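Local coordinates for protein glycoside hydrolase, GH17 family (PDB 6FCG) that probably hydrolyses internal beta-1,3-glucosidic bonds of the algal storage glucan laminarin, as an endo-acting laminarinase of glycoside hydrolase family 17, at residues A[64-76]-A[93-106]. Residues are numbered along the deposited sequence; the frame is centred on the assembly and turned at random.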
ATOM      1  N   PHE A  64      28.558 -25.387  14.043  1.00 25.66           N
ATOM      2  CA  PHE A  64      28.151 -26.722  14.439  1.00 27.68           C
ATOM      3  C   PHE A  64      28.365 -27.699  13.272  1.00 25.71           C
ATOM      4  O   PHE A  64      27.446 -28.012  12.493  1.00 25.79           O
ATOM      5  CB  PHE A  64      26.677 -26.723  14.926  1.00 31.64           C
ATOM      6  CG  PHE A  64      26.405 -25.801  16.116  1.00 33.46           C
ATOM      7  CD1 PHE A  64      26.826 -26.146  17.401  1.00 33.34           C
ATOM      8  CD2 PHE A  64      25.696 -24.588  15.941  1.00 35.44           C
ATOM      9  CE1 PHE A  64      26.561 -25.313  18.479  1.00 34.32           C
ATOM     10  CE2 PHE A  64      25.432 -23.751  17.013  1.00 34.37           C
ATOM     11  CZ  PHE A  64      25.861 -24.119  18.285  1.00 35.87           C
ATOM     12  N   GLN A  65      29.599 -28.171  13.155  1.00 24.56           N
ATOM     13  CA  GLN A  65      29.976 -29.159  12.126  1.00 25.35           C
ATOM     14  C   GLN A  65      29.303 -30.501  12.371  1.00 24.48           C
ATOM     15  O   GLN A  65      29.302 -30.978  13.496  1.00 26.79           O
ATOM     16  CB  GLN A  65      31.492 -29.393  12.110  1.00 25.31           C
ATOM     17  CG  GLN A  65      32.290 -28.229  11.527  1.00 25.02           C
ATOM     18  CD  GLN A  65      32.053 -28.053  10.031  1.00 26.71           C
ATOM     19  OE1 GLN A  65      31.809 -29.020   9.306  1.00 25.71           O
ATOM     20  NE2 GLN A  65      32.087 -26.809   9.566  1.00 28.04           N
ATOM     21  N   PRO A  66      28.711 -31.097  11.337  1.00 22.59           N
ATOM     22  CA  PRO A  66      28.202 -32.426  11.569  1.00 23.11           C
ATOM     23  C   PRO A  66      29.357 -33.419  11.784  1.00 24.30           C
ATOM     24  O   PRO A  66      30.450 -33.239  11.260  1.00 23.30           O
ATOM     25  CB  PRO A  66      27.440 -32.726  10.282  1.00 22.72           C
ATOM     26  CG  PRO A  66      28.198 -31.989   9.236  1.00 22.74           C
ATOM     27  CD  PRO A  66      28.688 -30.738   9.912  1.00 22.70           C
ATOM     28  N   SER A  67      29.101 -34.443  12.579  1.00 25.88           N
ATOM     29  CA  SER A  67      30.078 -35.507  12.827  1.00 26.31           C
ATOM     30  C   SER A  67      30.152 -36.472  11.636  1.00 26.18           C
ATOM     31  O   SER A  67      29.234 -36.539  10.817  1.00 26.12           O
ATOM     32  CB  SER A  67      29.693 -36.280  14.104  1.00 25.23           C
ATOM     33  OG  SER A  67      28.548 -37.090  13.886  1.00 24.27           O
ATOM     34  N   ILE A  68      31.221 -37.246  11.592  1.00 26.48           N
ATOM     35  CA  ILE A  68      31.372 -38.316  10.614  1.00 28.76           C
ATOM     36  C   ILE A  68      30.203 -39.315  10.698  1.00 28.85           C
ATOM     37  O   ILE A  68      29.704 -39.734   9.660  1.00 27.94           O
ATOM     38  CB  ILE A  68      32.778 -39.000  10.742  1.00 30.59           C
ATOM     39  CG1 ILE A  68      33.860 -38.056  10.190  1.00 31.58           C
ATOM     40  CG2 ILE A  68      32.856 -40.307   9.970  1.00 30.43           C
ATOM     41  CD1 ILE A  68      35.130 -38.033  11.006  1.00 34.59           C
ATOM     42  N   GLU A  69      29.757 -39.644  11.913  1.00 30.92           N
ATOM     43  CA  GLU A  69      28.608 -40.541  12.158  1.00 35.57           C
ATOM     44  C   GLU A  69      27.349 -39.928  11.461  1.00 32.66           C
ATOM     45  O   GLU A  69      26.638 -40.619  10.695  1.00 31.51           O
ATOM     46  CB  GLU A  69      28.438 -40.831  13.763  1.00 39.87           C
ATOM     47  CG  GLU A  69      29.535 -41.770  14.353  1.00 50.52           C
ATOM     48  CD  GLU A  69      30.774 -41.071  14.955  1.00 60.67           C
ATOM     49  OE1 GLU A  69      31.319 -40.138  14.307  1.00 60.94           O
ATOM     50  OE2 GLU A  69      31.248 -41.503  16.055  1.00 70.62           O
ATOM     51  N   GLU A  70      27.124 -38.627  11.655  1.00 29.30           N
ATOM     52  CA  GLU A  70      25.987 -37.918  11.024  1.00 28.35           C
ATOM     53  C   GLU A  70      26.064 -37.888   9.487  1.00 25.39           C
ATOM     54  O   GLU A  70      25.085 -38.185   8.794  1.00 22.49           O
ATOM     55  CB  GLU A  70      25.836 -36.509  11.591  1.00 28.20           C
ATOM     56  CG  GLU A  70      25.342 -36.481  13.027  1.00 30.38           C
ATOM     57  CD  GLU A  70      25.393 -35.095  13.692  1.00 32.58           C
ATOM     58  OE1 GLU A  70      26.278 -34.270  13.390  1.00 31.93           O
ATOM     59  OE2 GLU A  70      24.528 -34.820  14.544  1.00 35.51           O
ATOM     60  N   LEU A  71      27.243 -37.610   8.965  1.00 24.52           N
ATOM     61  CA  LEU A  71      27.440 -37.632   7.521  1.00 25.83           C
ATOM     62  C   LEU A  71      27.207 -39.007   6.895  1.00 25.94           C
ATOM     63  O   LEU A  71      26.690 -39.090   5.781  1.00 27.65           O
ATOM     64  CB  LEU A  71      28.825 -37.112   7.159  1.00 26.25           C
ATOM     65  CG  LEU A  71      29.112 -35.653   7.585  1.00 26.56           C
ATOM     66  CD1 LEU A  71      30.604 -35.372   7.470  1.00 26.04           C
ATOM     67  CD2 LEU A  71      28.287 -34.665   6.784  1.00 25.69           C
ATOM     68  N   LYS A  72      27.558 -40.074   7.604  1.00 25.47           N
ATOM     69  CA  LYS A  72      27.326 -41.426   7.109  1.00 26.87           C
ATOM     70  C   LYS A  72      25.847 -41.745   6.993  1.00 24.74           C
ATOM     71  O   LYS A  72      25.425 -42.357   6.020  1.00 22.98           O
ATOM     72  CB  LYS A  72      28.000 -42.471   7.997  1.00 30.29           C
ATOM     73  CG  LYS A  72      29.504 -42.517   7.846  1.00 32.92           C
ATOM     74  CD  LYS A  72      30.184 -43.280   8.965  1.00 36.39           C
ATOM     75  CE  LYS A  72      30.066 -44.782   8.786  1.00 39.51           C
ATOM     76  NZ  LYS A  72      31.011 -45.443   9.727  1.00 40.71           N
ATOM     77  N   GLU A  73      25.068 -41.300   7.969  1.00 24.60           N
ATOM     78  CA  GLU A  73      23.609 -41.359   7.878  1.00 24.76           C
ATOM     79  C   GLU A  73      23.121 -40.790   6.526  1.00 24.57           C
ATOM     80  O   GLU A  73      22.385 -41.457   5.796  1.00 24.31           O
ATOM     81  CB  GLU A  73      22.957 -40.619   9.048  1.00 26.44           C
ATOM     82  CG  GLU A  73      23.067 -41.307  10.405  1.00 29.91           C
ATOM     83  CD  GLU A  73      22.516 -40.489  11.578  1.00 34.46           C
ATOM     84  OE1 GLU A  73      22.515 -39.237  11.531  1.00 37.74           O
ATOM     85  OE2 GLU A  73      22.043 -41.103  12.563  1.00 34.40           O
ATOM     86  N   ASP A  74      23.603 -39.596   6.167  1.00 23.62           N
ATOM     87  CA  ASP A  74      23.204 -38.935   4.911  1.00 22.95           C
ATOM     88  C   ASP A  74      23.633 -39.705   3.690  1.00 22.16           C
ATOM     89  O   ASP A  74      22.867 -39.883   2.740  1.00 21.20           O
ATOM     90  CB  ASP A  74      23.774 -37.510   4.824  1.00 23.51           C
ATOM     91  CG  ASP A  74      23.190 -36.581   5.853  1.00 23.46           C
ATOM     92  OD1 ASP A  74      22.266 -36.997   6.583  1.00 24.60           O
ATOM     93  OD2 ASP A  74      23.655 -35.426   5.989  1.00 23.60           O
ATOM     94  N   MET A  75      24.873 -40.158   3.716  1.00 23.19           N
ATOM     95  CA  MET A  75      25.403 -40.915   2.604  1.00 24.58           C
ATOM     96  C   MET A  75      24.581 -42.164   2.357  1.00 24.65           C
ATOM     97  O   MET A  75      24.309 -42.489   1.195  1.00 23.76           O
ATOM     98  CB  MET A  75      26.866 -41.296   2.841  1.00 25.42           C
ATOM     99  CG  MET A  75      27.882 -40.164   2.889  1.00 25.77           C
ATOM    100  SD  MET A  75      27.908 -39.029   1.503  1.00 28.65           S
ATOM    101  CE  MET A  75      26.836 -37.704   2.120  1.00 27.45           C
ATOM    102  N   LYS A  76      24.190 -42.862   3.427  1.00 26.27           N
ATOM    103  CA  LYS A  76      23.393 -44.078   3.272  1.00 27.02           C
ATOM    104  C   LYS A  76      22.047 -43.754   2.626  1.00 25.75           C
ATOM    105  O   LYS A  76      21.642 -44.448   1.689  1.00 25.15           O
ATOM    106  CB  LYS A  76      23.197 -44.830   4.589  1.00 29.64           C
ATOM    107  CG  LYS A  76      24.476 -45.405   5.202  1.00 32.39           C
ATOM    108  CD  LYS A  76      24.213 -46.556   6.172  1.00 33.80           C
ATOM    109  CE  LYS A  76      25.300 -46.740   7.226  1.00 37.01           C
ATOM    110  NZ  LYS A  76      24.858 -46.523   8.621  1.00 38.68           N
ATOM    111  N   LEU A  93      36.352 -25.050   5.786  1.00 21.38           N
ATOM    112  CA  LEU A  93      35.807 -25.683   6.940  1.00 20.29           C
ATOM    113  C   LEU A  93      36.014 -27.166   6.746  1.00 20.74           C
ATOM    114  O   LEU A  93      36.242 -27.632   5.637  1.00 21.39           O
ATOM    115  CB  LEU A  93      34.322 -25.311   7.087  1.00 20.30           C
ATOM    116  CG  LEU A  93      34.006 -23.794   7.211  1.00 20.09           C
ATOM    117  CD1 LEU A  93      32.504 -23.538   7.343  1.00 19.47           C
ATOM    118  CD2 LEU A  93      34.747 -23.113   8.370  1.00 19.16           C
ATOM    119  N   ALA A  94      35.883 -27.909   7.835  1.00 21.83           N
ATOM    120  CA  ALA A  94      36.174 -29.359   7.887  1.00 21.47           C
ATOM    121  C   ALA A  94      35.177 -30.237   7.111  1.00 20.97           C
ATOM    122  O   ALA A  94      35.493 -31.376   6.773  1.00 19.68           O
ATOM    123  CB  ALA A  94      36.198 -29.807   9.341  1.00 21.76           C
ATOM    124  N   HIS A  95      33.973 -29.694   6.898  1.00 18.75           N
ATOM    125  CA  HIS A  95      32.848 -30.398   6.303  1.00 18.16           C
ATOM    126  C   HIS A  95      33.180 -31.311   5.097  1.00 18.35           C
ATOM    127  O   HIS A  95      32.828 -32.471   5.090  1.00 20.12           O
ATOM    128  CB  HIS A  95      31.803 -29.331   5.963  1.00 17.67           C
ATOM    129  CG  HIS A  95      30.585 -29.837   5.263  1.00 17.30           C
ATOM    130  ND1 HIS A  95      30.324 -29.569   3.934  1.00 17.88           N
ATOM    131  CD2 HIS A  95      29.522 -30.529   5.722  1.00 17.15           C
ATOM    132  CE1 HIS A  95      29.171 -30.114   3.590  1.00 17.02           C
ATOM    133  NE2 HIS A  95      28.674 -30.711   4.654  1.00 17.73           N
ATOM    134  N   THR A  96      33.869 -30.798   4.084  1.00 18.04           N
ATOM    135  CA  THR A  96      34.133 -31.562   2.875  1.00 16.89           C
ATOM    136  C   THR A  96      35.071 -32.716   3.155  1.00 17.30           C
ATOM    137  O   THR A  96      34.890 -33.813   2.660  1.00 17.89           O
ATOM    138  CB  THR A  96      34.729 -30.648   1.806  1.00 17.10           C
ATOM    139  OG1 THR A  96      33.715 -29.709   1.414  1.00 18.11           O
ATOM    140  CG2 THR A  96      35.259 -31.430   0.594  1.00 16.38           C
ATOM    141  N   SER A  97      36.123 -32.418   3.901  1.00 18.30           N
ATOM    142  CA  SER A  97      37.085 -33.395   4.365  1.00 18.39           C
ATOM    143  C   SER A  97      36.390 -34.501   5.159  1.00 18.07           C
ATOM    144  O   SER A  97      36.695 -35.684   5.005  1.00 18.28           O
ATOM    145  CB  SER A  97      38.152 -32.667   5.203  1.00 19.19           C
ATOM    146  OG  SER A  97      38.960 -33.555   5.921  1.00 21.36           O
ATOM    147  N   ASN A  98      35.463 -34.128   6.016  1.00 18.02           N
ATOM    148  CA  ASN A  98      34.730 -35.128   6.784  1.00 18.86           C
ATOM    149  C   ASN A  98      33.796 -35.986   5.924  1.00 20.85           C
ATOM    150  O   ASN A  98      33.584 -37.155   6.256  1.00 22.99           O
ATOM    151  CB  ASN A  98      33.983 -34.494   7.949  1.00 17.53           C
ATOM    152  CG  ASN A  98      34.930 -33.935   8.990  1.00 16.76           C
ATOM    153  OD1 ASN A  98      36.017 -34.465   9.207  1.00 17.07           O
ATOM    154  ND2 ASN A  98      34.515 -32.901   9.656  1.00 16.60           N
ATOM    155  N   ILE A  99      33.274 -35.438   4.826  1.00 19.84           N
ATOM    156  CA  ILE A  99      32.430 -36.222   3.937  1.00 19.84           C
ATOM    157  C   ILE A  99      33.284 -37.295   3.278  1.00 21.77           C
ATOM    158  O   ILE A  99      32.882 -38.450   3.177  1.00 22.79           O
ATOM    159  CB  ILE A  99      31.726 -35.355   2.899  1.00 18.73           C
ATOM    160  CG1 ILE A  99      30.759 -34.397   3.630  1.00 18.61           C
ATOM    161  CG2 ILE A  99      30.920 -36.205   1.921  1.00 18.23           C
ATOM    162  CD1 ILE A  99      30.221 -33.270   2.782  1.00 17.99           C
ATOM    163  N   LEU A 100      34.477 -36.915   2.853  1.00 22.52           N
ATOM    164  CA  LEU A 100      35.407 -37.875   2.263  1.00 22.09           C
ATOM    165  C   LEU A 100      35.765 -38.967   3.263  1.00 22.83           C
ATOM    166  O   LEU A 100      35.756 -40.147   2.893  1.00 25.28           O
ATOM    167  CB  LEU A 100      36.641 -37.160   1.720  1.00 21.21           C
ATOM    168  CG  LEU A 100      36.382 -36.270   0.498  1.00 21.49           C
ATOM    169  CD1 LEU A 100      37.516 -35.296   0.253  1.00 20.68           C
ATOM    170  CD2 LEU A 100      36.132 -37.105  -0.763  1.00 21.55           C
ATOM    171  N   LYS A 101      36.004 -38.605   4.529  1.00 22.43           N
ATOM    172  CA  LYS A 101      36.285 -39.606   5.568  1.00 24.21           C
ATOM    173  C   LYS A 101      35.133 -40.589   5.757  1.00 23.44           C
ATOM    174  O   LYS A 101      35.351 -41.811   5.876  1.00 26.89           O
ATOM    175  CB  LYS A 101      36.651 -38.955   6.915  1.00 24.37           C
ATOM    176  CG  LYS A 101      38.078 -38.442   6.916  1.00 25.90           C
ATOM    177  CD  LYS A 101      38.453 -37.578   8.115  1.00 26.67           C
ATOM    178  CE  LYS A 101      39.735 -36.827   7.752  1.00 28.03           C
ATOM    179  NZ  LYS A 101      40.245 -35.994   8.854  1.00 29.58           N
ATOM    180  N   ALA A 102      33.936 -40.030   5.753  1.00 22.31           N
ATOM    181  CA  ALA A 102      32.717 -40.775   5.909  1.00 22.36           C
ATOM    182  C   ALA A 102      32.509 -41.739   4.774  1.00 22.96           C
ATOM    183  O   ALA A 102      32.149 -42.889   5.016  1.00 22.51           O
ATOM    184  CB  ALA A 102      31.527 -39.832   5.997  1.00 22.57           C
ATOM    185  N   ILE A 103      32.721 -41.275   3.545  1.00 22.66           N
ATOM    186  CA  ILE A 103      32.561 -42.129   2.383  1.00 24.10           C
ATOM    187  C   ILE A 103      33.600 -43.241   2.446  1.00 24.70           C
ATOM    188  O   ILE A 103      33.266 -44.398   2.185  1.00 24.27           O
ATOM    189  CB  ILE A 103      32.661 -41.346   1.056  1.00 25.35           C
ATOM    190  CG1 ILE A 103      31.460 -40.377   0.940  1.00 25.69           C
ATOM    191  CG2 ILE A 103      32.685 -42.275  -0.156  1.00 26.45           C
ATOM    192  CD1 ILE A 103      31.519 -39.423  -0.226  1.00 25.62           C
ATOM    193  N   ARG A 104      34.840 -42.906   2.819  1.00 26.13           N
ATOM    194  CA  ARG A 104      35.892 -43.915   2.936  1.00 26.03           C
ATOM    195  C   ARG A 104      35.514 -44.995   3.943  1.00 27.11           C
ATOM    196  O   ARG A 104      35.597 -46.187   3.611  1.00 28.60           O
ATOM    197  CB  ARG A 104      37.241 -43.323   3.281  1.00 26.60           C
ATOM    198  CG  ARG A 104      38.321 -44.393   3.357  1.00 27.27           C
ATOM    199  CD  ARG A 104      39.706 -43.861   3.659  1.00 28.57           C
ATOM    200  NE  ARG A 104      40.517 -43.175   2.625  1.00 32.33           N
ATOM    201  CZ  ARG A 104      40.453 -43.268   1.282  1.00 31.83           C
ATOM    202  NH1 ARG A 104      39.548 -44.025   0.598  1.00 32.22           N
ATOM    203  NH2 ARG A 104      41.336 -42.538   0.595  1.00 27.95           N
ATOM    204  N   GLU A 105      35.052 -44.612   5.131  1.00 26.54           N
ATOM    205  CA  GLU A 105      34.577 -45.603   6.096  1.00 27.50           C
ATOM    206  C   GLU A 105      33.483 -46.509   5.530  1.00 26.22           C
ATOM    207  O   GLU A 105      33.542 -47.729   5.703  1.00 25.68           O
ATOM    208  CB  GLU A 105      34.076 -44.960   7.382  1.00 30.89           C
ATOM    209  CG  GLU A 105      35.194 -44.522   8.322  1.00 34.32           C
ATOM    210  CD  GLU A 105      34.673 -44.027   9.668  1.00 36.62           C
ATOM    211  OE1 GLU A 105      35.343 -43.171  10.283  1.00 36.51           O
ATOM    212  OE2 GLU A 105      33.588 -44.487  10.116  1.00 39.49           O
ATOM    213  N   LEU A 106      32.498 -45.927   4.840  1.00 25.84           N
ATOM    214  CA  LEU A 106      31.421 -46.730   4.257  1.00 24.91           C
ATOM    215  C   LEU A 106      31.882 -47.677   3.142  1.00 24.25           C
ATOM    216  O   LEU A 106      31.311 -48.739   2.980  1.00 21.82           O
ATOM    217  CB  LEU A 106      30.275 -45.881   3.719  1.00 24.32           C
ATOM    218  CG  LEU A 106      29.487 -45.018   4.682  1.00 25.28           C
ATOM    219  CD1 LEU A 106      28.843 -43.863   3.959  1.00 26.36           C
ATOM    220  CD2 LEU A 106      28.410 -45.793   5.438  1.00 25.37           C
TER
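Lys72 and Glu105 form a salt bridge between two neighbouring outer helices of the TIM barrel expected of family 17. Lys72 NZ donates to Glu105 OE2 over 2.8 Å and meets that oxygen nearly along its C-O axis. The lysine chain bends at chi3 (78°), which turns its amine to the carboxylate. Glu109, one turn further along the second helix, forms a second salt bridge with the same amine. Within 64-76, Ser67 and Glu70 make a capping box. Glu70 N donates to Ser67 OG, and Ser67 N donates to Glu70 OE1 on its anti side. Ser67 is the N-cap, and the box caps the start of helix 68-80. Before it, the Gln65 side chain crosses that of His95 at about a right angle, with OE1 3.4 Å from His95 CB. Gln65 NE2 touches Leu93 CB and is hydrogen-bonded to Tyr57 OH, while the Tyr57 ring stacks with that of His95. Pro66 CG meets the edge of the His95 ring at CD2.

The helix segments 68-76 and 95-106 cross at -66°, with their axes 8.7 Å apart. Ala102 marks a close passage of the backbones, and its small CB touches Leu71 CB and Lys72 CG. Ile68 and Leu71 pack as knobs into holes. Ile68 sits among Asn98, Lys101, Ala102 and Glu105. Leu71 sits among His95, Asn98, Ile99 and Ala102, and its CD1 touches Asn98 CB at 3.5 Å. Met75 and Ile99 also reach Leu86 on strand 83-87, so the contact joins the two helices to the barrel wall. Met75 bends at chi2 (-53°), and SD lies 3.8 Å from Ile103 CG1. At the far end Leu106 divides its methyls: CD1 meets Met75 CB, while CD2 packs against Lys76 CE at 3.7 Å.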